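Local coordinates for protein 3-deoxy-manno-octulosonate cytidylyltransferase (Escherichia coli, PDB 1H7E) that catalyses the transfer of CMP from CTP to the eight-carbon sugar KDO, releasing diphosphate and probably activating the sugar for lipopolysaccharide synthesis, at residues 115-120 and 211-216; 120-125 and 176-181. One frame throughout, in Å; residues are numbered along the deposited sequence.

Contact 1. Residues 115-120 and 211-216; sequences RDDPAL and NIRTFE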
loop_
_atom_site.group_PDB
_atom_site.type_symbol
_atom_site.label_atom_id
_atom_site.label_comp_id
_atom_site.label_asym_id
_atom_site.label_seq_id
_atom_site.Cartn_x
_atom_site.Cartn_y
_atom_site.Cartn_z
ATOM N N ARG A 115 -15.985 -13.094 11.936
ATOM C CA ARG A 115 -17.077 -14.060 11.836
ATOM C C ARG A 115 -17.917 -13.884 10.579
ATOM O O ARG A 115 -18.358 -14.873 9.998
ATOM C CB ARG A 115 -17.937 -14.060 13.112
ATOM C CG ARG A 115 -17.164 -14.657 14.283
ATOM C CD ARG A 115 -17.998 -14.884 15.509
ATOM N NE ARG A 115 -17.319 -15.795 16.434
ATOM C CZ ARG A 115 -17.220 -15.602 17.749
ATOM N NH1 ARG A 115 -17.752 -14.521 18.309
ATOM N NH2 ARG A 115 -16.595 -16.494 18.511
ATOM N N ASP A 116 -18.093 -12.640 10.128
ATOM C CA ASP A 116 -18.871 -12.369 8.924
ATOM C C ASP A 116 -18.191 -12.795 7.623
ATOM O O ASP A 116 -18.856 -12.949 6.601
ATOM C CB ASP A 116 -19.286 -10.897 8.855
ATOM C CG ASP A 116 -20.447 -10.568 9.790
ATOM O OD1 ASP A 116 -21.075 -11.505 10.343
ATOM O OD2 ASP A 116 -20.739 -9.367 9.967
ATOM N N ASP A 117 -16.871 -12.962 7.651
ATOM C CA ASP A 117 -16.121 -13.400 6.479
ATOM C C ASP A 117 -15.108 -14.475 6.914
ATOM O O ASP A 117 -14.014 -14.168 7.405
ATOM C CB ASP A 117 -15.420 -12.213 5.800
ATOM C CG ASP A 117 -14.703 -12.607 4.512
ATOM O OD1 ASP A 117 -14.699 -13.809 4.171
ATOM O OD2 ASP A 117 -14.133 -11.718 3.835
ATOM N N PRO A 118 -15.467 -15.759 6.717
ATOM C CA PRO A 118 -14.662 -16.940 7.060
ATOM C C PRO A 118 -13.319 -17.030 6.332
ATOM O O PRO A 118 -12.398 -17.693 6.808
ATOM C CB PRO A 118 -15.578 -18.102 6.656
ATOM C CG PRO A 118 -16.969 -17.509 6.787
ATOM C CD PRO A 118 -16.773 -16.165 6.163
ATOM N N ALA A 119 -13.220 -16.380 5.175
ATOM C CA ALA A 119 -11.993 -16.383 4.378
ATOM C C ALA A 119 -10.980 -15.320 4.790
ATOM O O ALA A 119 -9.870 -15.321 4.272
ATOM C CB ALA A 119 -12.322 -16.207 2.916
ATOM N N LEU A 120 -11.378 -14.405 5.681
ATOM C CA LEU A 120 -10.512 -13.319 6.149
ATOM C C LEU A 120 -9.450 -13.840 7.112
ATOM O O LEU A 120 -9.771 -14.344 8.183
ATOM C CB LEU A 120 -11.358 -12.221 6.804
ATOM C CG LEU A 120 -10.587 -10.994 7.296
ATOM C CD1 LEU A 120 -9.792 -10.323 6.144
ATOM C CD2 LEU A 120 -11.585 -10.015 7.930
ATOM N N ASN A 211 -4.011 -11.061 3.304
ATOM C CA ASN A 211 -4.880 -9.906 3.412
ATOM C C ASN A 211 -5.190 -9.466 4.834
ATOM O O ASN A 211 -5.460 -10.285 5.708
ATOM C CB ASN A 211 -6.193 -10.166 2.671
ATOM C CG ASN A 211 -7.096 -8.951 2.657
ATOM O OD1 ASN A 211 -6.677 -7.869 2.249
ATOM N ND2 ASN A 211 -8.331 -9.116 3.140
ATOM N N ILE A 212 -5.140 -8.157 5.060
ATOM C CA ILE A 212 -5.442 -7.609 6.369
ATOM C C ILE A 212 -6.578 -6.605 6.175
ATOM O O ILE A 212 -6.400 -5.602 5.473
ATOM C CB ILE A 212 -4.230 -6.889 6.981
ATOM C CG1 ILE A 212 -3.033 -7.832 7.115
ATOM C CG2 ILE A 212 -4.616 -6.254 8.327
ATOM C CD1 ILE A 212 -1.759 -7.098 7.596
ATOM N N ARG A 213 -7.762 -6.915 6.709
ATOM C CA ARG A 213 -8.888 -5.999 6.603
ATOM C C ARG A 213 -8.822 -5.053 7.790
ATOM O O ARG A 213 -8.618 -5.475 8.921
ATOM C CB ARG A 213 -10.219 -6.736 6.532
ATOM C CG ARG A 213 -11.399 -5.789 6.297
ATOM C CD ARG A 213 -12.581 -6.498 5.641
ATOM N NE ARG A 213 -12.216 -7.043 4.333
ATOM C CZ ARG A 213 -12.643 -8.202 3.843
ATOM N NH1 ARG A 213 -13.481 -8.968 4.548
ATOM N NH2 ARG A 213 -12.184 -8.620 2.665
ATOM N N THR A 214 -9.005 -3.762 7.530
ATOM C CA THR A 214 -8.873 -2.736 8.558
ATOM C C THR A 214 -10.166 -1.972 8.768
ATOM O O THR A 214 -10.483 -1.100 7.955
ATOM C CB THR A 214 -7.716 -1.733 8.156
ATOM O OG1 THR A 214 -6.544 -2.475 7.805
ATOM C CG2 THR A 214 -7.324 -0.842 9.307
ATOM N N PHE A 215 -10.852 -2.257 9.885
ATOM C CA PHE A 215 -12.126 -1.627 10.278
ATOM C C PHE A 215 -12.001 -0.280 10.982
ATOM O O PHE A 215 -11.268 -0.130 11.959
ATOM C CB PHE A 215 -12.942 -2.553 11.184
ATOM C CG PHE A 215 -13.235 -3.881 10.569
ATOM C CD1 PHE A 215 -14.367 -4.063 9.789
ATOM C CD2 PHE A 215 -12.359 -4.943 10.748
ATOM C CE1 PHE A 215 -14.624 -5.283 9.189
ATOM C CE2 PHE A 215 -12.608 -6.171 10.150
ATOM C CZ PHE A 215 -13.743 -6.342 9.368
ATOM N N GLU A 216 -12.798 0.681 10.529
ATOM C CA GLU A 216 -12.766 2.017 11.104
ATOM C C GLU A 216 -13.651 2.192 12.347
ATOM O O GLU A 216 -14.811 1.794 12.341
ATOM C CB GLU A 216 -13.151 3.047 10.029
ATOM C CG GLU A 216 -12.914 4.464 10.487
ATOM C CD GLU A 216 -13.274 5.510 9.457
ATOM O OE1 GLU A 216 -13.325 5.220 8.249
ATOM O OE2 GLU A 216 -13.497 6.650 9.881
#

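Contact 2. Residues 120-125 and 176-181; sequences LPVATL and YAYRRD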
loop_
_atom_site.group_PDB
_atom_site.type_symbol
_atom_site.label_atom_id
_atom_site.label_comp_id
_atom_site.label_asym_id
_atom_site.label_seq_id
_atom_site.Cartn_x
_atom_site.Cartn_y
_atom_site.Cartn_z
ATOM N N LEU A 120 -11.378 -14.405 5.681
ATOM C CA LEU A 120 -10.512 -13.319 6.149
ATOM C C LEU A 120 -9.450 -13.840 7.112
ATOM O O LEU A 120 -9.771 -14.344 8.183
ATOM C CB LEU A 120 -11.358 -12.221 6.804
ATOM C CG LEU A 120 -10.587 -10.994 7.296
ATOM C CD1 LEU A 120 -9.792 -10.323 6.144
ATOM C CD2 LEU A 120 -11.585 -10.015 7.930
ATOM N N PRO A 121 -8.162 -13.681 6.763
ATOM C CA PRO A 121 -7.117 -14.183 7.656
ATOM C C PRO A 121 -6.793 -13.323 8.871
ATOM O O PRO A 121 -6.558 -13.852 9.963
ATOM C CB PRO A 121 -5.888 -14.295 6.736
ATOM C CG PRO A 121 -6.426 -14.033 5.319
ATOM C CD PRO A 121 -7.582 -13.132 5.527
ATOM N N VAL A 122 -6.748 -12.003 8.669
ATOM C CA VAL A 122 -6.363 -11.055 9.713
ATOM C C VAL A 122 -7.202 -9.789 9.617
ATOM O O VAL A 122 -7.563 -9.354 8.516
ATOM C CB VAL A 122 -4.872 -10.626 9.538
ATOM C CG1 VAL A 122 -4.415 -9.717 10.682
ATOM C CG2 VAL A 122 -3.955 -11.853 9.399
ATOM N N ALA A 123 -7.531 -9.221 10.773
ATOM C CA ALA A 123 -8.296 -7.977 10.837
ATOM C C ALA A 123 -7.641 -7.069 11.883
ATOM O O ALA A 123 -6.986 -7.544 12.813
ATOM C CB ALA A 123 -9.751 -8.244 11.182
ATOM N N THR A 124 -7.767 -5.756 11.695
ATOM C CA THR A 124 -7.195 -4.799 12.619
ATOM C C THR A 124 -8.072 -3.547 12.590
ATOM O O THR A 124 -9.086 -3.515 11.882
ATOM C CB THR A 124 -5.709 -4.490 12.296
ATOM O OG1 THR A 124 -5.146 -3.719 13.361
ATOM C CG2 THR A 124 -5.574 -3.710 10.948
ATOM N N LEU A 125 -7.703 -2.550 13.387
ATOM C CA LEU A 125 -8.492 -1.324 13.500
ATOM C C LEU A 125 -7.774 -0.047 13.073
ATOM O O LEU A 125 -6.549 0.006 13.022
ATOM C CB LEU A 125 -8.956 -1.150 14.957
ATOM C CG LEU A 125 -9.834 -2.257 15.564
ATOM C CD1 LEU A 125 -10.052 -1.955 17.036
ATOM C CD2 LEU A 125 -11.157 -2.378 14.807
ATOM N N TYR A 176 -5.133 -6.690 16.830
ATOM C CA TYR A 176 -5.290 -7.632 15.722
ATOM C C TYR A 176 -6.099 -8.871 16.072
ATOM O O TYR A 176 -6.110 -9.287 17.230
ATOM C CB TYR A 176 -3.919 -8.155 15.293
ATOM C CG TYR A 176 -2.938 -7.128 14.791
ATOM C CD1 TYR A 176 -2.114 -6.434 15.678
ATOM C CD2 TYR A 176 -2.792 -6.893 13.424
ATOM C CE1 TYR A 176 -1.155 -5.528 15.211
ATOM C CE2 TYR A 176 -1.837 -5.994 12.942
ATOM C CZ TYR A 176 -1.027 -5.323 13.837
ATOM O OH TYR A 176 -0.064 -4.470 13.366
ATOM N N ALA A 177 -6.775 -9.434 15.071
ATOM C CA ALA A 177 -7.515 -10.701 15.199
ATOM C C ALA A 177 -6.872 -11.593 14.124
ATOM O O ALA A 177 -6.760 -11.198 12.956
ATOM C CB ALA A 177 -9.004 -10.522 14.918
ATOM N N TYR A 178 -6.404 -12.770 14.523
ATOM C CA TYR A 178 -5.770 -13.702 13.596
ATOM C C TYR A 178 -6.496 -15.018 13.587
ATOM O O TYR A 178 -6.875 -15.505 14.637
ATOM C CB TYR A 178 -4.347 -14.058 14.039
ATOM C CG TYR A 178 -3.385 -12.913 14.148
ATOM C CD1 TYR A 178 -2.599 -12.531 13.056
ATOM C CD2 TYR A 178 -3.206 -12.248 15.352
ATOM C CE1 TYR A 178 -1.657 -11.526 13.168
ATOM C CE2 TYR A 178 -2.257 -11.224 15.470
ATOM C CZ TYR A 178 -1.491 -10.881 14.372
ATOM O OH TYR A 178 -0.538 -9.902 14.480
ATOM N N ARG A 179 -6.669 -15.588 12.402
ATOM C CA ARG A 179 -7.246 -16.917 12.245
ATOM C C ARG A 179 -6.107 -17.870 12.694
ATOM O O ARG A 179 -4.911 -17.555 12.544
ATOM C CB ARG A 179 -7.547 -17.180 10.774
ATOM C CG ARG A 179 -8.847 -17.841 10.518
ATOM C CD ARG A 179 -9.821 -16.826 10.020
ATOM N NE ARG A 179 -11.185 -17.166 10.408
ATOM C CZ ARG A 179 -12.229 -16.357 10.251
ATOM N NH1 ARG A 179 -12.065 -15.148 9.703
ATOM N NH2 ARG A 179 -13.431 -16.747 10.676
ATOM N N ARG A 180 -6.472 -19.022 13.257
ATOM C CA ARG A 180 -5.487 -19.995 13.731
ATOM C C ARG A 180 -4.457 -20.414 12.665
ATOM O O ARG A 180 -3.247 -20.472 12.942
ATOM C CB ARG A 180 -6.216 -21.235 14.291
ATOM C CG ARG A 180 -5.296 -22.275 14.908
ATOM C CD ARG A 180 -6.080 -23.403 15.598
ATOM N NE ARG A 180 -5.195 -24.500 15.985
ATOM C CZ ARG A 180 -4.518 -24.584 17.130
ATOM N NH1 ARG A 180 -4.618 -23.645 18.055
ATOM N NH2 ARG A 180 -3.664 -25.583 17.316
ATOM N N ASP A 181 -4.919 -20.686 11.451
ATOM C CA ASP A 181 -4.002 -21.121 10.394
ATOM C C ASP A 181 -2.924 -20.103 10.022
ATOM O O ASP A 181 -1.851 -20.492 9.565
ATOM C CB ASP A 181 -4.756 -21.612 9.153
ATOM C CG ASP A 181 -5.694 -20.568 8.580
ATOM O OD1 ASP A 181 -6.921 -20.792 8.593
ATOM O OD2 ASP A 181 -5.210 -19.527 8.091
#

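Contact 1. Residues 115-120 and 211-216
The turn that joins helix 104-116 to strand 122-129 meets the outermost strand 212-216 of the mixed sheet here, and Asp117 and Arg213 make the polar link between them. Arg213 NH1 donates to Asp117 OD2 over 2.9 Å in a nearly straight salt bridge, with an N-H...O angle of 165°. The carboxylate and guanidinium planes are only 19° apart, and NH1 arrives on the anti lone pair of OD2, the one facing away from OD1. Asp117 CB points toward the strand, and CG lies anti to the backbone N (chi1 -176°), beside the carbonyl carbon. Its other oxygen, OD1, stays with the turn: Ala119 N donates to it over 3.1 Å from above the carboxylate plane, an Asx turn set within the type I turn from Asp117 to Leu120. Leu120 fills the apolar side of the contact. Its CD1 packs on Arg213 CB at 3.6 Å and also lies over the centre of the guanidinium, 4.2 Å above the plane. The same methyl touches Asn211 ND2 at 3.6 Å, while CD2 only grazes the edge of the Phe215 ring, 4.5 Å from CZ. Asn211 ND2 and Arg213 NE both donate to Asp149 OD1, so the guanidinium is held between two acids, Asp149 and Asp117. An alanine in place of Asp117 would probably leave Arg213 NH1 without its carboxylate mate and Ala119 N without the acceptor that closes the Asx turn. With one carboxylate on NH1, another on NE and a leucine methyl over one face, the guanidinium is likely to be restricted in rotation, and its positive charge is probably stabilised by the two acids.

Contact 2. Residues 120-125 and 176-181
Strands 122-129 and 169-179 run antiparallel as neighbours in the central mixed sheet of this GT-A-type nucleotidyltransferase, and the main chains of Ala123 and Ala177 pair at the middle of the contact. The local axes are 4.7 Å apart and 175° from one another in direction. Ala123 N donates to Ala177 O and Ala177 N to Ala123 O, both at 3.0 Å, making a hydrogen-bonded pair whose methyl groups pack against Leu110 and Met114 of helix 104-116. This is the close, buried part. On the other face Val122 and Tyr178 lie side by side, pointing the same way, with Val122 CG2 at 4.0 Å from Tyr178 CD1. Next along, the Tyr176 ring has Thr124 OG1 over one face and Tyr178 OH over the opposite one, each offset toward the rim. Thr124 OG1 is bonded to Ile175 O, and Tyr176 OH to His172 NE2.

The packing thins toward the partly exposed end, where Pro121 CB points away from the partner strand and polar bonds take over. Arg179 N still reaches Pro121 O at 3.0 Å, just before helix 180-185 begins with Arg179 as its N-cap residue. A bend at chi2 (103°) sets CD of Arg179 close to Leu120 O; its NH1 also bonds to Met114 O at the end of helix 104-116. The same NH1 donates to Leu120 O at 2.9 Å, in the carbonyl plane and on a lone pair.

Overall arrangement
From the N terminus, the chain completes the first strands of the sheet, runs through helix 104-116 and enters the turn that starts contact 1. Leu120, shared by both contacts, leads directly into strand 122-129, whose start lies in the first segment of contact 2. That strand is met by 169-179 some fifty residues later, closing the inner loop; strand 212-216 then closes the wider one back on residues 115-120, so contact 2 is nested within contact 1. Their centres are about 7 Å apart. Strand 122-129 lies between the other two, probably bonded to 212-216 through Arg213 O and Thr124 N, so the helix-to-strand turn, sheet interior and outermost strand are tied together.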